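49 protein (Murid herpesvirus 4, PDB 6A4V) interacts with the host enzyme poly(ADP-ribose) polymerase 1 and facilitates virus replication, probably through that interaction. Local coordinates at residues F250-V261 / L279-Q290. Sequence-based numbering, arbitrary orientation.
Sequences FKNHVKELEAIV and LSNLNHLLHRLQ
Val254 meets Leu282 and Leu286 midway along an antiparallel pair of helices, 238-262 and 274-289, consecutive in the chain and part of an all-helical bundle. The segment axes approach to 10.7 Å, their N-to-C directions 159° apart; no hydrogen bond links the two segments, and the contact is made mainly by apolar side chains. The two methyls of Val254 divide the work, each tip to tip with a leucine: CG1, anti to the backbone N (chi1 172°), faces Leu282 CG at 4.0 Å, while CG2 touches Leu286 CD2 at 3.7 Å. Toward one end, Leu286 CD1 approaches the Phe250 ring obliquely, whereas Leu289 CD2 lies at the ring edge in its plane, 3.7 Å from CE2 of Phe250. Toward the other end Leu279 spreads its branches: CD2 meets Leu257 CD2 at 3.7 Å, the two side chains crossing obliquely, and CD1 presses on Val261 CG1 at 3.4 Å, tighter than usual carbon packing. Leu282 CD2 also comes against Leu257 CD2, at about a right angle. Elsewhere in the fold, helix 61-85 supplies Leu69 to Phe250 and Val254, and helix 295-312 supplies Leu305 to Leu282 and Phe298 to Leu289; the second subunit packs on helix 274-289 through its Arg99 and Thr102. Polar side chains flank the apolar strip. The aliphatic part of Lys251 lies against the Gln290 side chain. Extended beyond CG, Glu258 reaches across to helix 274-289, where its OE2 rests 3.3 Å from Asn283 CB.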
ATOM      1  N   PHE B 250      -9.031   6.998  16.454  1.00 33.39           N
ATOM      2  CA  PHE B 250      -7.684   6.457  16.786  1.00 27.96           C
ATOM      3  C   PHE B 250      -6.988   7.405  17.769  1.00 33.73           C
ATOM      4  O   PHE B 250      -6.366   6.997  18.786  1.00 26.21           O
ATOM      5  CB  PHE B 250      -6.945   6.192  15.477  1.00 33.85           C
ATOM      6  CG  PHE B 250      -5.495   5.820  15.581  1.00 30.58           C
ATOM      7  CD1 PHE B 250      -5.108   4.712  16.296  1.00 32.76           C
ATOM      8  CD2 PHE B 250      -4.529   6.520  14.862  1.00 43.12           C
ATOM      9  CE1 PHE B 250      -3.772   4.410  16.464  1.00 30.37           C
ATOM     10  CE2 PHE B 250      -3.192   6.146  14.924  1.00 44.74           C
ATOM     11  CZ  PHE B 250      -2.813   5.112  15.774  1.00 40.03           C
ATOM     12  N   LYS B 251      -6.958   8.683  17.425  1.00 25.80           N
ATOM     13  CA  LYS B 251      -6.275   9.640  18.366  1.00 35.75           C
ATOM     14  C   LYS B 251      -6.848   9.589  19.805  1.00 33.69           C
ATOM     15  O   LYS B 251      -6.162   9.719  20.776  1.00 39.72           O
ATOM     16  CB  LYS B 251      -6.496  11.051  17.835  1.00 32.47           C
ATOM     17  CG  LYS B 251      -5.757  12.149  18.571  1.00 44.25           C
ATOM     18  CD  LYS B 251      -6.570  13.444  18.624  1.00 52.14           C
ATOM     19  CE  LYS B 251      -7.212  13.855  17.315  1.00 50.29           C
ATOM     20  NZ  LYS B 251      -7.876  15.173  17.496  1.00 54.45           N
ATOM     21  N   ASN B 252      -8.181   9.553  19.929  1.00 41.95           N
ATOM     22  CA  ASN B 252      -8.853   9.552  21.213  1.00 34.27           C
ATOM     23  C   ASN B 252      -8.642   8.219  21.956  1.00 33.31           C
ATOM     24  O   ASN B 252      -8.601   8.193  23.246  1.00 37.26           O
ATOM     25  CB  ASN B 252     -10.323   9.930  21.044  1.00 28.56           C
ATOM     26  CG  ASN B 252     -10.485  11.376  20.657  1.00 27.62           C
ATOM     27  OD1 ASN B 252      -9.941  12.262  21.344  1.00 23.23           O
ATOM     28  ND2 ASN B 252     -11.309  11.646  19.635  1.00 24.79           N
ATOM     29  N   HIS B 253      -8.469   7.115  21.241  1.00 29.62           N
ATOM     30  CA  HIS B 253      -8.245   5.877  21.981  1.00 29.68           C
ATOM     31  C   HIS B 253      -6.806   5.852  22.417  1.00 33.09           C
ATOM     32  O   HIS B 253      -6.549   5.231  23.432  1.00 23.10           O
ATOM     33  CB  HIS B 253      -8.580   4.596  21.253  1.00 31.25           C
ATOM     34  CG  HIS B 253     -10.006   4.185  21.303  1.00 38.89           C
ATOM     35  ND1 HIS B 253     -10.538   3.492  22.383  1.00 31.92           N
ATOM     36  CD2 HIS B 253     -10.975   4.264  20.357  1.00 36.75           C
ATOM     37  CE1 HIS B 253     -11.794   3.201  22.095  1.00 47.75           C
ATOM     38  NE2 HIS B 253     -12.102   3.699  20.869  1.00 41.25           N
ATOM     39  N   VAL B 254      -5.889   6.544  21.703  1.00 27.64           N
ATOM     40  CA  VAL B 254      -4.547   6.697  22.293  1.00 28.97           C
ATOM     41  C   VAL B 254      -4.669   7.449  23.638  1.00 39.49           C
ATOM     42  O   VAL B 254      -4.044   7.073  24.639  1.00 39.30           O
ATOM     43  CB  VAL B 254      -3.547   7.310  21.273  1.00 35.30           C
ATOM     44  CG1 VAL B 254      -2.212   7.662  21.923  1.00 27.80           C
ATOM     45  CG2 VAL B 254      -3.271   6.297  20.129  1.00 35.72           C
ATOM     46  N   LYS B 255      -5.511   8.500  23.710  1.00 39.45           N
ATOM     47  CA  LYS B 255      -5.604   9.226  25.017  1.00 47.43           C
ATOM     48  C   LYS B 255      -6.202   8.346  26.119  1.00 43.62           C
ATOM     49  O   LYS B 255      -5.711   8.420  27.205  1.00 31.71           O
ATOM     50  CB  LYS B 255      -6.322  10.556  24.873  1.00 44.83           C
ATOM     51  CG  LYS B 255      -5.307  11.646  24.523  1.00 50.14           C
ATOM     52  CD  LYS B 255      -5.842  12.661  23.610  1.00 65.71           C
ATOM     53  CE  LYS B 255      -4.775  13.507  22.948  1.00 78.59           C
ATOM     54  NZ  LYS B 255      -5.361  14.180  21.755  1.00 94.88           N
ATOM     55  N   GLU B 256      -7.200   7.516  25.772  1.00 38.65           N
ATOM     56  CA  GLU B 256      -7.762   6.588  26.630  1.00 36.43           C
ATOM     57  C   GLU B 256      -6.672   5.656  27.150  1.00 48.44           C
ATOM     58  O   GLU B 256      -6.609   5.443  28.339  1.00 42.72           O
ATOM     59  CB  GLU B 256      -8.852   5.765  25.945  1.00 37.67           C
ATOM     60  CG  GLU B 256      -9.274   4.588  26.782  1.00 43.43           C
ATOM     61  CD  GLU B 256     -10.375   3.676  26.283  1.00 41.30           C
ATOM     62  OE1 GLU B 256     -11.110   3.213  27.145  1.00 53.71           O
ATOM     63  OE2 GLU B 256     -10.453   3.362  25.070  1.00 47.75           O
ATOM     64  N   LEU B 257      -5.875   5.051  26.247  1.00 47.08           N
ATOM     65  CA  LEU B 257      -4.842   4.133  26.669  1.00 44.60           C
ATOM     66  C   LEU B 257      -3.907   4.815  27.673  1.00 46.99           C
ATOM     67  O   LEU B 257      -3.458   4.158  28.582  1.00 47.23           O
ATOM     68  CB  LEU B 257      -4.032   3.655  25.464  1.00 46.93           C
ATOM     69  CG  LEU B 257      -2.752   2.867  25.808  1.00 36.19           C
ATOM     70  CD1 LEU B 257      -3.066   1.411  26.032  1.00 29.15           C
ATOM     71  CD2 LEU B 257      -1.727   2.972  24.720  1.00 33.90           C
ATOM     72  N   GLU B 258      -3.513   6.076  27.420  1.00 43.07           N
ATOM     73  CA  GLU B 258      -2.586   6.762  28.324  1.00 45.68           C
ATOM     74  C   GLU B 258      -3.215   6.871  29.733  1.00 55.12           C
ATOM     75  O   GLU B 258      -2.541   6.766  30.757  1.00 40.05           O
ATOM     76  CB  GLU B 258      -2.242   8.187  27.880  1.00 46.54           C
ATOM     77  CG  GLU B 258      -1.534   8.343  26.563  1.00 47.66           C
ATOM     78  CD  GLU B 258      -1.238   9.800  26.245  1.00 57.56           C
ATOM     79  OE1 GLU B 258      -2.114  10.663  26.538  1.00 53.57           O
ATOM     80  OE2 GLU B 258      -0.127  10.074  25.719  1.00 64.26           O
ATOM     81  N   ALA B 259      -4.526   7.114  29.799  1.00 51.68           N
ATOM     82  CA  ALA B 259      -5.148   7.301  31.093  1.00 49.79           C
ATOM     83  C   ALA B 259      -5.141   5.972  31.838  1.00 57.29           C
ATOM     84  O   ALA B 259      -4.497   5.859  32.909  1.00 48.82           O
ATOM     85  CB  ALA B 259      -6.534   7.858  30.953  1.00 51.41           C
ATOM     86  N   ILE B 260      -5.835   5.009  31.229  1.00 40.79           N
ATOM     87  CA  ILE B 260      -5.893   3.635  31.630  1.00 41.09           C
ATOM     88  C   ILE B 260      -4.556   3.162  32.194  1.00 44.69           C
ATOM     89  O   ILE B 260      -4.532   2.441  33.175  1.00 49.09           O
ATOM     90  CB  ILE B 260      -6.335   2.785  30.415  1.00 49.78           C
ATOM     91  CG1 ILE B 260      -7.849   2.864  30.241  1.00 58.59           C
ATOM     92  CG2 ILE B 260      -5.868   1.348  30.514  1.00 47.81           C
ATOM     93  CD1 ILE B 260      -8.373   1.985  29.128  1.00 61.32           C
ATOM     94  N   VAL B 261      -3.464   3.436  31.481  1.00 53.81           N
ATOM     95  CA  VAL B 261      -2.189   2.831  31.835  1.00 57.56           C
ATOM     96  C   VAL B 261      -1.770   3.420  33.180  1.00 66.51           C
ATOM     97  O   VAL B 261      -1.311   2.681  34.053  1.00 65.42           O
ATOM     98  CB  VAL B 261      -1.125   2.996  30.725  1.00 48.73           C
ATOM     99  CG1 VAL B 261       0.319   2.899  31.231  1.00 43.77           C
ATOM    100  CG2 VAL B 261      -1.353   1.958  29.641  1.00 50.39           C
ATOM    101  N   LEU B 279       5.107   4.917  25.602  1.00 53.22           N
ATOM    102  CA  LEU B 279       3.927   5.680  25.649  1.00 44.95           C
ATOM    103  C   LEU B 279       4.225   7.108  25.217  1.00 43.21           C
ATOM    104  O   LEU B 279       3.467   7.664  24.493  1.00 30.30           O
ATOM    105  CB  LEU B 279       3.258   5.618  27.023  1.00 56.61           C
ATOM    106  CG  LEU B 279       2.127   4.603  27.119  1.00 61.87           C
ATOM    107  CD1 LEU B 279       1.656   4.496  28.557  1.00 72.42           C
ATOM    108  CD2 LEU B 279       0.983   5.012  26.202  1.00 65.79           C
ATOM    109  N   SER B 280       5.382   7.628  25.604  1.00 42.38           N
ATOM    110  CA  SER B 280       5.706   8.998  25.313  1.00 44.97           C
ATOM    111  C   SER B 280       5.960   9.130  23.809  1.00 40.60           C
ATOM    112  O   SER B 280       5.499  10.075  23.142  1.00 47.31           O
ATOM    113  CB  SER B 280       6.893   9.468  26.121  1.00 45.11           C
ATOM    114  OG  SER B 280       7.162  10.829  25.813  1.00 65.68           O
ATOM    115  N   ASN B 281       6.634   8.118  23.291  1.00 38.83           N
ATOM    116  CA  ASN B 281       6.924   7.972  21.876  1.00 40.62           C
ATOM    117  C   ASN B 281       5.606   7.931  21.079  1.00 32.02           C
ATOM    118  O   ASN B 281       5.436   8.678  20.103  1.00 33.82           O
ATOM    119  CB  ASN B 281       7.746   6.703  21.702  1.00 41.37           C
ATOM    120  CG  ASN B 281       8.495   6.626  20.395  1.00 42.83           C
ATOM    121  OD1 ASN B 281       9.046   7.627  19.923  1.00 40.31           O
ATOM    122  ND2 ASN B 281       8.481   5.435  19.806  1.00 39.95           N
ATOM    123  N   LEU B 282       4.700   7.053  21.517  1.00 33.25           N
ATOM    124  CA  LEU B 282       3.397   6.863  20.898  1.00 37.53           C
ATOM    125  C   LEU B 282       2.689   8.201  20.808  1.00 37.39           C
ATOM    126  O   LEU B 282       2.031   8.522  19.823  1.00 43.70           O
ATOM    127  CB  LEU B 282       2.519   5.872  21.685  1.00 38.56           C
ATOM    128  CG  LEU B 282       1.146   5.669  21.015  1.00 40.23           C
ATOM    129  CD1 LEU B 282       1.353   5.498  19.505  1.00 36.88           C
ATOM    130  CD2 LEU B 282       0.396   4.462  21.567  1.00 42.26           C
ATOM    131  N   ASN B 283       2.824   8.990  21.876  1.00 43.61           N
ATOM    132  CA  ASN B 283       2.102  10.269  21.959  1.00 36.01           C
ATOM    133  C   ASN B 283       2.658  11.252  20.927  1.00 37.69           C
ATOM    134  O   ASN B 283       1.889  11.851  20.171  1.00 30.95           O
ATOM    135  CB  ASN B 283       2.094  10.779  23.405  1.00 51.73           C
ATOM    136  CG  ASN B 283       1.702  12.235  23.469  1.00 49.81           C
ATOM    137  OD1 ASN B 283       0.542  12.573  23.203  1.00 46.59           O
ATOM    138  ND2 ASN B 283       2.710  13.081  23.652  1.00 46.87           N
ATOM    139  N   HIS B 284       4.005  11.350  20.838  1.00 36.75           N
ATOM    140  CA  HIS B 284       4.719  12.203  19.830  1.00 42.09           C
ATOM    141  C   HIS B 284       4.319  11.844  18.400  1.00 36.95           C
ATOM    142  O   HIS B 284       4.139  12.716  17.541  1.00 44.32           O
ATOM    143  CB  HIS B 284       6.254  12.013  19.961  1.00 46.09           C
ATOM    144  CG  HIS B 284       6.866  12.619  21.175  1.00 53.17           C
ATOM    145  ND1 HIS B 284       7.790  11.926  21.960  1.00 73.49           N
ATOM    146  CD2 HIS B 284       6.732  13.847  21.729  1.00 54.46           C
ATOM    147  CE1 HIS B 284       8.199  12.694  22.949  1.00 62.58           C
ATOM    148  NE2 HIS B 284       7.557  13.882  22.835  1.00 70.50           N
ATOM    149  N   LEU B 285       4.195  10.535  18.142  1.00 33.85           N
ATOM    150  CA  LEU B 285       3.797  10.087  16.853  1.00 32.55           C
ATOM    151  C   LEU B 285       2.384  10.572  16.496  1.00 34.86           C
ATOM    152  O   LEU B 285       2.176  11.075  15.312  1.00 31.72           O
ATOM    153  CB  LEU B 285       3.926   8.554  16.819  1.00 29.73           C
ATOM    154  CG  LEU B 285       5.365   8.084  16.552  1.00 27.96           C
ATOM    155  CD1 LEU B 285       5.525   6.620  16.828  1.00 32.96           C
ATOM    156  CD2 LEU B 285       5.798   8.432  15.158  1.00 29.61           C
ATOM    157  N   LEU B 286       1.435  10.392  17.447  1.00 36.64           N
ATOM    158  CA  LEU B 286       0.034  10.722  17.219  1.00 40.29           C
ATOM    159  C   LEU B 286      -0.106  12.204  16.944  1.00 33.11           C
ATOM    160  O   LEU B 286      -0.820  12.620  16.037  1.00 38.58           O
ATOM    161  CB  LEU B 286      -0.848  10.238  18.380  1.00 44.05           C
ATOM    162  CG  LEU B 286      -1.678   8.999  18.030  1.00 43.00           C
ATOM    163  CD1 LEU B 286      -2.553   9.282  16.821  1.00 43.68           C
ATOM    164  CD2 LEU B 286      -0.786   7.786  17.766  1.00 41.84           C
ATOM    165  N   HIS B 287       0.681  12.983  17.658  1.00 40.45           N
ATOM    166  CA  HIS B 287       0.701  14.385  17.481  1.00 39.79           C
ATOM    167  C   HIS B 287       1.257  14.737  16.095  1.00 36.15           C
ATOM    168  O   HIS B 287       0.826  15.750  15.479  1.00 43.31           O
ATOM    169  CB  HIS B 287       1.532  15.037  18.599  1.00 47.94           C
ATOM    170  CG  HIS B 287       1.330  16.514  18.654  1.00 57.97           C
ATOM    171  ND1 HIS B 287       2.046  17.393  17.839  1.00 65.61           N
ATOM    172  CD2 HIS B 287       0.452  17.267  19.345  1.00 62.58           C
ATOM    173  CE1 HIS B 287       1.642  18.630  18.066  1.00 60.23           C
ATOM    174  NE2 HIS B 287       0.656  18.571  18.973  1.00 69.96           N
ATOM    175  N   ARG B 288       2.270  13.987  15.613  1.00 37.31           N
ATOM    176  CA  ARG B 288       2.813  14.310  14.279  1.00 34.20           C
ATOM    177  C   ARG B 288       1.803  13.892  13.205  1.00 39.09           C
ATOM    178  O   ARG B 288       1.706  14.580  12.175  1.00 36.28           O
ATOM    179  CB  ARG B 288       4.141  13.609  13.961  1.00 45.34           C
ATOM    180  CG  ARG B 288       4.819  14.100  12.681  1.00 47.35           C
ATOM    181  CD  ARG B 288       5.295  15.538  12.860  1.00 62.10           C
ATOM    182  NE  ARG B 288       6.061  16.036  11.726  1.00 71.19           N
ATOM    183  CZ  ARG B 288       5.572  16.763  10.726  1.00 79.88           C
ATOM    184  NH1 ARG B 288       4.476  17.492  10.881  1.00 64.54           N
ATOM    185  NH2 ARG B 288       6.183  16.724   9.551  1.00 86.83           N
ATOM    186  N   LEU B 289       1.136  12.740  13.420  1.00 29.14           N
ATOM    187  CA  LEU B 289       0.181  12.238  12.518  1.00 35.02           C
ATOM    188  C   LEU B 289      -0.917  13.256  12.151  1.00 37.62           C
ATOM    189  O   LEU B 289      -1.519  13.164  11.074  1.00 38.64           O
ATOM    190  CB  LEU B 289      -0.410  10.975  13.124  1.00 36.58           C
ATOM    191  CG  LEU B 289      -1.340  10.188  12.221  1.00 37.95           C
ATOM    192  CD1 LEU B 289      -0.594   9.671  10.970  1.00 32.51           C
ATOM    193  CD2 LEU B 289      -1.922   9.050  13.058  1.00 30.52           C
ATOM    194  N   GLN B 290      -1.176  14.244  12.996  1.00 44.85           N
ATOM    195  CA  GLN B 290      -2.264  15.133  12.715  1.00 42.45           C
ATOM    196  C   GLN B 290      -1.832  16.171  11.680  1.00 44.64           C
ATOM    197  O   GLN B 290      -2.693  16.832  11.100  1.00 54.89           O
ATOM    198  CB  GLN B 290      -2.794  15.829  13.977  1.00 47.43           C
ATOM    199  CG  GLN B 290      -3.057  14.906  15.154  1.00 42.87           C
ATOM    200  CD  GLN B 290      -4.042  13.801  14.856  1.00 41.84           C
ATOM    201  OE1 GLN B 290      -3.807  12.629  15.182  1.00 31.69           O
ATOM    202  NE2 GLN B 290      -5.091  14.156  14.135  1.00 30.40           N
TER